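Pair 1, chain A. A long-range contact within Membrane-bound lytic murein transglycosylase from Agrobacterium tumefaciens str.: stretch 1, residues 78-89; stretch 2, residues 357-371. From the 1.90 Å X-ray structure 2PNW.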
# COMPACT_ATOMS: atom_id res chain seq x y z
N PHE A 78 -13.51 23.67 -2.35
CA PHE A 78 -13.69 23.04 -1.06
C PHE A 78 -12.37 23.01 -0.27
O PHE A 78 -12.32 23.39 0.91
CB PHE A 78 -14.21 21.61 -1.21
CG PHE A 78 -14.20 20.86 0.09
CD1 PHE A 78 -15.18 21.11 1.05
CD2 PHE A 78 -13.18 19.93 0.38
CE1 PHE A 78 -15.15 20.45 2.31
CE2 PHE A 78 -13.14 19.27 1.60
CZ PHE A 78 -14.13 19.53 2.58
N PHE A 79 -11.31 22.52 -0.91
CA PHE A 79 -10.01 22.38 -0.24
C PHE A 79 -9.37 23.73 0.08
O PHE A 79 -8.79 23.91 1.16
CB PHE A 79 -9.05 21.48 -1.04
CG PHE A 79 -9.49 20.04 -1.06
CD1 PHE A 79 -9.32 19.22 0.06
CD2 PHE A 79 -10.13 19.52 -2.18
CE1 PHE A 79 -9.76 17.89 0.06
CE2 PHE A 79 -10.59 18.19 -2.18
CZ PHE A 79 -10.41 17.39 -1.05
N GLU A 80 -9.47 24.67 -0.86
CA GLU A 80 -8.96 26.04 -0.65
C GLU A 80 -9.60 26.74 0.54
O GLU A 80 -8.91 27.44 1.26
CB GLU A 80 -9.13 26.90 -1.91
CG GLU A 80 -8.43 26.28 -3.10
CD GLU A 80 -8.27 27.24 -4.27
OE1 GLU A 80 -8.10 28.46 -4.01
OE2 GLU A 80 -8.30 26.75 -5.43
N THR A 81 -10.89 26.51 0.76
CA THR A 81 -11.63 27.09 1.88
C THR A 81 -11.32 26.40 3.21
O THR A 81 -11.22 27.06 4.25
CB THR A 81 -13.15 27.04 1.60
OG1 THR A 81 -13.45 27.84 0.46
CG2 THR A 81 -13.99 27.54 2.79
N ASN A 82 -11.14 25.08 3.17
CA ASN A 82 -11.21 24.26 4.38
C ASN A 82 -9.90 23.58 4.80
O ASN A 82 -9.84 22.89 5.83
CB ASN A 82 -12.34 23.23 4.23
CG ASN A 82 -13.69 23.89 4.18
OD1 ASN A 82 -14.07 24.64 5.09
ND2 ASN A 82 -14.44 23.63 3.10
N SER A 83 -8.85 23.80 4.02
CA SER A 83 -7.54 23.24 4.36
C SER A 83 -6.41 24.21 4.03
O SER A 83 -6.59 25.18 3.27
CB SER A 83 -7.33 21.91 3.64
OG SER A 83 -7.18 22.09 2.24
N VAL A 84 -5.24 23.95 4.60
CA VAL A 84 -4.05 24.77 4.37
C VAL A 84 -2.91 23.87 3.91
O VAL A 84 -2.60 22.90 4.60
CB VAL A 84 -3.62 25.49 5.66
CG1 VAL A 84 -2.35 26.34 5.41
CG2 VAL A 84 -4.76 26.35 6.21
N PRO A 85 -2.27 24.19 2.76
CA PRO A 85 -1.21 23.35 2.21
C PRO A 85 0.18 23.67 2.77
O PRO A 85 0.52 24.85 3.01
CB PRO A 85 -1.24 23.68 0.71
CG PRO A 85 -1.84 25.06 0.61
CD PRO A 85 -2.49 25.40 1.94
N PHE A 86 0.97 22.62 2.96
CA PHE A 86 2.33 22.72 3.48
C PHE A 86 3.25 21.83 2.64
O PHE A 86 2.93 20.66 2.40
CB PHE A 86 2.39 22.20 4.92
CG PHE A 86 1.67 23.06 5.91
CD1 PHE A 86 2.38 23.91 6.74
CD2 PHE A 86 0.29 23.01 6.03
CE1 PHE A 86 1.73 24.71 7.67
CE2 PHE A 86 -0.37 23.81 6.96
CZ PHE A 86 0.36 24.66 7.79
N ARG A 87 4.37 22.39 2.19
CA ARG A 87 5.39 21.60 1.50
C ARG A 87 6.11 20.74 2.53
O ARG A 87 6.52 21.23 3.58
CB ARG A 87 6.41 22.53 0.81
CG ARG A 87 7.42 21.80 -0.08
CD ARG A 87 8.45 22.79 -0.69
NE ARG A 87 7.86 23.52 -1.82
CZ ARG A 87 7.55 24.82 -1.79
NH1 ARG A 87 7.80 25.54 -0.71
NH2 ARG A 87 6.99 25.39 -2.86
N ILE A 88 6.24 19.45 2.24
CA ILE A 88 7.03 18.57 3.09
C ILE A 88 8.47 18.54 2.55
O ILE A 88 8.69 18.23 1.38
CB ILE A 88 6.45 17.14 3.14
CG1 ILE A 88 5.01 17.17 3.70
CG2 ILE A 88 7.35 16.21 3.99
CD1 ILE A 88 4.26 15.85 3.53
N SER A 89 9.44 18.87 3.40
CA SER A 89 10.85 18.85 2.98
C SER A 89 11.65 17.84 3.80
O SER A 89 11.90 18.10 4.98
CB SER A 89 11.47 20.24 3.10
OG SER A 89 10.89 21.13 2.17
N ASP A 357 7.54 16.37 -5.45
CA ASP A 357 7.33 17.30 -4.34
C ASP A 357 6.02 16.90 -3.66
O ASP A 357 5.01 16.73 -4.34
CB ASP A 357 7.24 18.75 -4.85
CG ASP A 357 8.61 19.31 -5.34
OD1 ASP A 357 9.67 18.80 -4.92
OD2 ASP A 357 8.60 20.26 -6.15
N PHE A 358 6.06 16.74 -2.33
CA PHE A 358 4.86 16.39 -1.53
C PHE A 358 4.31 17.63 -0.81
O PHE A 358 5.07 18.33 -0.16
CB PHE A 358 5.24 15.36 -0.45
CG PHE A 358 5.26 13.94 -0.94
CD1 PHE A 358 5.95 13.59 -2.10
CD2 PHE A 358 4.59 12.95 -0.22
CE1 PHE A 358 5.96 12.26 -2.56
CE2 PHE A 358 4.61 11.61 -0.65
CZ PHE A 358 5.29 11.27 -1.83
N TYR A 359 3.01 17.89 -0.93
CA TYR A 359 2.38 18.96 -0.15
C TYR A 359 1.21 18.32 0.59
O TYR A 359 0.39 17.66 -0.03
CB TYR A 359 1.84 20.10 -1.03
CG TYR A 359 2.82 20.72 -2.01
CD1 TYR A 359 3.47 21.92 -1.71
CD2 TYR A 359 3.08 20.11 -3.24
CE1 TYR A 359 4.37 22.50 -2.60
CE2 TYR A 359 4.00 20.68 -4.15
CZ TYR A 359 4.63 21.88 -3.82
OH TYR A 359 5.51 22.46 -4.73
N ILE A 360 1.13 18.50 1.90
CA ILE A 360 0.02 17.94 2.68
C ILE A 360 -1.01 19.05 2.92
O ILE A 360 -0.65 20.23 3.13
CB ILE A 360 0.51 17.25 4.01
CG1 ILE A 360 -0.63 16.50 4.70
CG2 ILE A 360 1.15 18.27 4.97
CD1 ILE A 360 -0.16 15.70 5.95
N LEU A 361 -2.30 18.70 2.87
CA LEU A 361 -3.34 19.68 3.13
C LEU A 361 -3.86 19.42 4.53
O LEU A 361 -4.43 18.36 4.80
CB LEU A 361 -4.48 19.60 2.11
CG LEU A 361 -4.20 19.76 0.60
CD1 LEU A 361 -5.53 19.97 -0.13
CD2 LEU A 361 -3.27 20.90 0.30
N LEU A 362 -3.63 20.37 5.44
CA LEU A 362 -4.10 20.20 6.83
C LEU A 362 -5.44 20.85 7.04
O LEU A 362 -5.65 21.97 6.59
CB LEU A 362 -3.09 20.76 7.84
CG LEU A 362 -1.64 20.30 7.73
CD1 LEU A 362 -0.83 20.80 8.91
CD2 LEU A 362 -1.58 18.77 7.67
N PRO A 363 -6.35 20.17 7.77
CA PRO A 363 -7.60 20.78 8.19
C PRO A 363 -7.27 22.10 8.87
O PRO A 363 -6.28 22.19 9.63
CB PRO A 363 -8.14 19.78 9.22
CG PRO A 363 -7.53 18.46 8.85
CD PRO A 363 -6.20 18.78 8.26
N ARG A 364 -8.07 23.14 8.62
CA ARG A 364 -7.62 24.47 9.01
C ARG A 364 -7.48 24.72 10.51
O ARG A 364 -6.60 25.47 10.92
CB ARG A 364 -8.27 25.61 8.17
CG ARG A 364 -9.60 26.12 8.61
CD ARG A 364 -10.19 27.11 7.57
NE ARG A 364 -9.30 28.23 7.27
CZ ARG A 364 -8.54 28.34 6.17
NH1 ARG A 364 -7.76 29.41 6.02
NH2 ARG A 364 -8.53 27.39 5.24
N ILE A 365 -8.26 24.03 11.34
CA ILE A 365 -8.06 24.10 12.81
C ILE A 365 -6.73 23.49 13.27
O ILE A 365 -6.07 24.04 14.16
CB ILE A 365 -9.22 23.48 13.67
CG1 ILE A 365 -9.26 21.94 13.54
CG2 ILE A 365 -10.57 24.16 13.35
CD1 ILE A 365 -9.82 21.18 14.77
N ALA A 366 -6.34 22.38 12.65
CA ALA A 366 -5.06 21.72 12.95
C ALA A 366 -3.88 22.52 12.45
O ALA A 366 -2.80 22.47 13.03
CB ALA A 366 -5.02 20.33 12.35
N ALA A 367 -4.09 23.24 11.35
CA ALA A 367 -3.00 23.91 10.65
C ALA A 367 -2.30 24.98 11.49
O ALA A 367 -1.09 25.21 11.34
CB ALA A 367 -3.51 24.49 9.33
N GLU A 368 -3.04 25.64 12.38
CA GLU A 368 -2.49 26.78 13.13
C GLU A 368 -1.20 26.49 13.87
O GLU A 368 -0.24 27.26 13.77
CB GLU A 368 -3.54 27.39 14.06
CG GLU A 368 -4.36 28.50 13.40
CD GLU A 368 -3.55 29.77 13.10
OE1 GLU A 368 -2.46 29.97 13.69
OE2 GLU A 368 -4.03 30.58 12.26
N ARG A 369 -1.14 25.37 14.59
CA ARG A 369 0.09 25.03 15.31
C ARG A 369 1.30 24.74 14.41
O ARG A 369 2.43 24.73 14.90
CB ARG A 369 -0.15 23.86 16.28
CG ARG A 369 -0.34 22.49 15.63
CD ARG A 369 -0.55 21.46 16.74
NE ARG A 369 -0.85 20.10 16.26
CZ ARG A 369 -2.06 19.68 15.91
NH1 ARG A 369 -2.23 18.43 15.50
NH2 ARG A 369 -3.09 20.51 15.97
N TYR A 370 1.08 24.48 13.12
CA TYR A 370 2.20 24.28 12.20
C TYR A 370 2.64 25.60 11.55
O TYR A 370 3.74 25.69 11.02
CB TYR A 370 1.86 23.24 11.12
CG TYR A 370 1.57 21.89 11.73
CD1 TYR A 370 2.60 20.97 11.96
CD2 TYR A 370 0.28 21.56 12.14
CE1 TYR A 370 2.33 19.73 12.57
CE2 TYR A 370 0.01 20.32 12.74
CZ TYR A 370 1.02 19.42 12.95
OH TYR A 370 0.75 18.22 13.55
N ARG A 371 1.75 26.59 11.59
CA ARG A 371 2.02 27.94 11.10
C ARG A 371 2.92 28.70 12.08
O ARG A 371 4.06 29.06 11.75
CB ARG A 371 0.72 28.71 10.91
CG ARG A 371 -0.17 28.19 9.82
CD ARG A 371 -1.52 28.92 9.81
NE ARG A 371 -1.82 29.43 8.48
CZ ARG A 371 -3.04 29.64 8.00
NH1 ARG A 371 -4.12 29.36 8.72
NH2 ARG A 371 -3.17 30.12 6.77
O HOH W 1 -11.33 22.55 8.08
O HOH W 2 8.51 17.09 -1.15

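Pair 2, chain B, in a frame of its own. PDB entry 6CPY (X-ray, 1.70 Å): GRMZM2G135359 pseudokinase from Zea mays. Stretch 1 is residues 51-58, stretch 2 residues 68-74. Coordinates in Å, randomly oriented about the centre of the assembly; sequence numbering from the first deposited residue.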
# COMPACT_ATOMS: atom_id res chain seq x y z
N THR B 51 7.72 -4.67 9.92
CA THR B 51 7.33 -5.69 8.95
C THR B 51 8.33 -6.85 9.01
O THR B 51 9.19 -6.88 9.88
CB THR B 51 7.25 -5.12 7.51
OG1 THR B 51 8.57 -4.78 7.05
CG2 THR B 51 6.36 -3.87 7.46
N SER B 52 8.23 -7.80 8.07
CA SER B 52 9.13 -8.96 8.03
C SER B 52 10.54 -8.60 7.57
O SER B 52 11.46 -9.38 7.78
CB SER B 52 8.56 -10.05 7.12
OG SER B 52 8.60 -9.64 5.76
N THR B 53 10.69 -7.45 6.92
CA THR B 53 11.99 -7.01 6.43
C THR B 53 12.42 -5.64 6.96
O THR B 53 13.47 -5.15 6.55
CB THR B 53 11.99 -6.94 4.89
OG1 THR B 53 11.11 -5.89 4.45
CG2 THR B 53 11.56 -8.27 4.28
N CYS B 54 11.63 -5.01 7.83
CA CYS B 54 11.93 -3.62 8.22
C CYS B 54 11.27 -3.10 9.50
O CYS B 54 10.21 -3.56 9.91
CB CYS B 54 11.60 -2.66 7.06
SG CYS B 54 9.90 -2.04 7.00
N MET B 55 11.93 -2.12 10.12
CA MET B 55 11.39 -1.31 11.21
C MET B 55 10.88 -0.02 10.59
O MET B 55 11.49 0.45 9.62
CB MET B 55 12.49 -0.93 12.19
CG MET B 55 13.05 -2.07 13.01
SD MET B 55 11.85 -2.76 14.15
CE MET B 55 11.37 -1.32 15.10
N LEU B 56 9.81 0.55 11.14
CA LEU B 56 9.26 1.82 10.67
C LEU B 56 9.35 2.91 11.73
O LEU B 56 8.76 2.78 12.81
CB LEU B 56 7.81 1.66 10.25
CG LEU B 56 7.60 0.69 9.10
CD1 LEU B 56 6.13 0.28 9.06
CD2 LEU B 56 8.05 1.33 7.79
N TYR B 57 10.08 3.97 11.42
CA TYR B 57 10.35 5.04 12.37
C TYR B 57 9.67 6.32 11.95
O TYR B 57 9.60 6.65 10.77
CB TYR B 57 11.85 5.28 12.50
CG TYR B 57 12.59 4.11 13.07
CD1 TYR B 57 12.51 3.80 14.43
CD2 TYR B 57 13.38 3.29 12.26
CE1 TYR B 57 13.18 2.72 14.97
CE2 TYR B 57 14.07 2.20 12.80
CZ TYR B 57 13.96 1.93 14.15
OH TYR B 57 14.62 0.86 14.70
N LYS B 58 9.20 7.06 12.94
CA LYS B 58 8.59 8.35 12.70
C LYS B 58 9.68 9.42 12.72
O LYS B 58 10.57 9.40 13.57
CB LYS B 58 7.54 8.66 13.77
CG LYS B 58 6.91 10.03 13.68
CD LYS B 58 5.99 10.15 12.48
CE LYS B 58 5.63 11.60 12.20
NZ LYS B 58 4.93 12.24 13.34
N ALA B 68 7.82 8.63 7.33
CA ALA B 68 7.93 7.31 7.87
C ALA B 68 9.16 6.71 7.22
O ALA B 68 9.26 6.66 5.99
CB ALA B 68 6.69 6.49 7.53
N VAL B 69 10.08 6.27 8.06
CA VAL B 69 11.37 5.78 7.60
C VAL B 69 11.40 4.27 7.73
O VAL B 69 11.27 3.75 8.83
CB VAL B 69 12.50 6.43 8.40
CG1 VAL B 69 13.85 5.86 8.00
CG2 VAL B 69 12.44 7.94 8.22
N ALA B 70 11.55 3.58 6.60
CA ALA B 70 11.64 2.13 6.58
C ALA B 70 13.11 1.77 6.61
O ALA B 70 13.87 2.18 5.73
CB ALA B 70 10.98 1.56 5.33
N SER B 71 13.52 0.99 7.62
CA SER B 71 14.92 0.70 7.87
C SER B 71 15.12 -0.81 7.87
O SER B 71 14.35 -1.55 8.50
CB SER B 71 15.36 1.28 9.22
OG SER B 71 16.73 1.03 9.50
N SER B 72 16.16 -1.25 7.17
CA SER B 72 16.53 -2.65 7.13
C SER B 72 16.79 -3.19 8.53
O SER B 72 17.24 -2.46 9.41
CB SER B 72 17.79 -2.84 6.26
OG SER B 72 18.16 -4.22 6.19
N LEU B 73 16.53 -4.48 8.71
CA LEU B 73 16.86 -5.15 9.96
C LEU B 73 18.35 -5.49 10.03
O LEU B 73 18.86 -5.81 11.11
CB LEU B 73 16.02 -6.42 10.12
CG LEU B 73 14.50 -6.24 10.03
CD1 LEU B 73 13.81 -7.60 10.10
CD2 LEU B 73 14.01 -5.30 11.12
N VAL B 74 19.03 -5.43 8.89
CA VAL B 74 20.47 -5.71 8.81
C VAL B 74 21.28 -4.66 9.58
O VAL B 74 21.10 -3.47 9.36
CB VAL B 74 20.93 -5.78 7.34
CG1 VAL B 74 22.45 -5.91 7.23
CG2 VAL B 74 20.24 -6.93 6.63

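Both pairs are antiparallel ladders, and their backbones superpose to 0.5 Å over 14 residues; at the matching end pair 1 is flanked by a helix before its first strand and a weakly bonded helix after its second, pair 2 by loop or turn. The strands run at 149° in pair 1 and 153° in pair 2. The register matches, and the four hydrogen bonds of the two central bonded pairs recur. A:Val84 N donates to A:Leu362 O at 2.8 Å and A:Leu362 N to A:Val84 O at 2.9 Å; at the matching positions B:Met55 N donates to B:Ser71 O at 3.0 Å and B:Ser71 N to B:Met55 O at 2.9 Å. One rung on, A:Phe86 and A:Ile360 bond as B:Tyr57 and B:Val69 do. Because these bonds involve main chain alone, they fix the frame and leave the side chains free to differ, although A:Pro85, which lacks an amide hydrogen, sits at a non-hydrogen-bonded position where none is needed across the ladder.

On the face carrying A:Val84, A:Phe86, A:Ile360 and A:Leu362, an aromatic ring lies diagonally against the neighbouring strand. A:Phe86 and B:Tyr57 share chi1 in m, and their side-chain centres fall 0.6 Å apart. A:Phe86 CE2 reaches A:Leu362 CD1 at 3.6 Å, whereas B:Tyr57 CE2 meets B:Ser71 CB at 3.9 Å, with the small serine at the ring edge. In pair 1 the ring also meets the segment after the partner strand: A:Phe86 CE1 lies 3.8 Å from A:Tyr370 CB.

The other face shows how bulk can be traded across a rung. In pair 1 a compact proline faces a leucine, with A:Pro85 CB 3.5 Å from A:Leu361 CD2. Pair 2 reverses the sizes: B:Leu56 CD2 lies 3.8 Å from B:Ala70 CB. Two residues earlier, A:Ser83 OG is 3.6 Å from A:Leu361 CD1, while B:Cys54 SG lies 4.1 Å from B:Ala70 CB.

At the matching end, A:Arg364 and B:Leu73 cover the segment before the first strand, a helix in pair 1 and a loop in pair 2, with different chemistry. The arginine places a face of its guanidinium over A:Val84 CG2, and its NH2 comes within 2.9 Å of A:Thr81 O; its amide N also makes a weak hydrogen bond to A:Asn82 O at 3.3 Å. The leucine instead packs its branches on the segment before the strand and on the strand itself, with B:Leu73 CD1 3.8 Å from B:Ser52 O and B:Leu73 CD2 3.9 Å from B:Met55 CG. Both share a ladder whose end is covered from the same position, by an arginine in pair 1 and a leucine in pair 2.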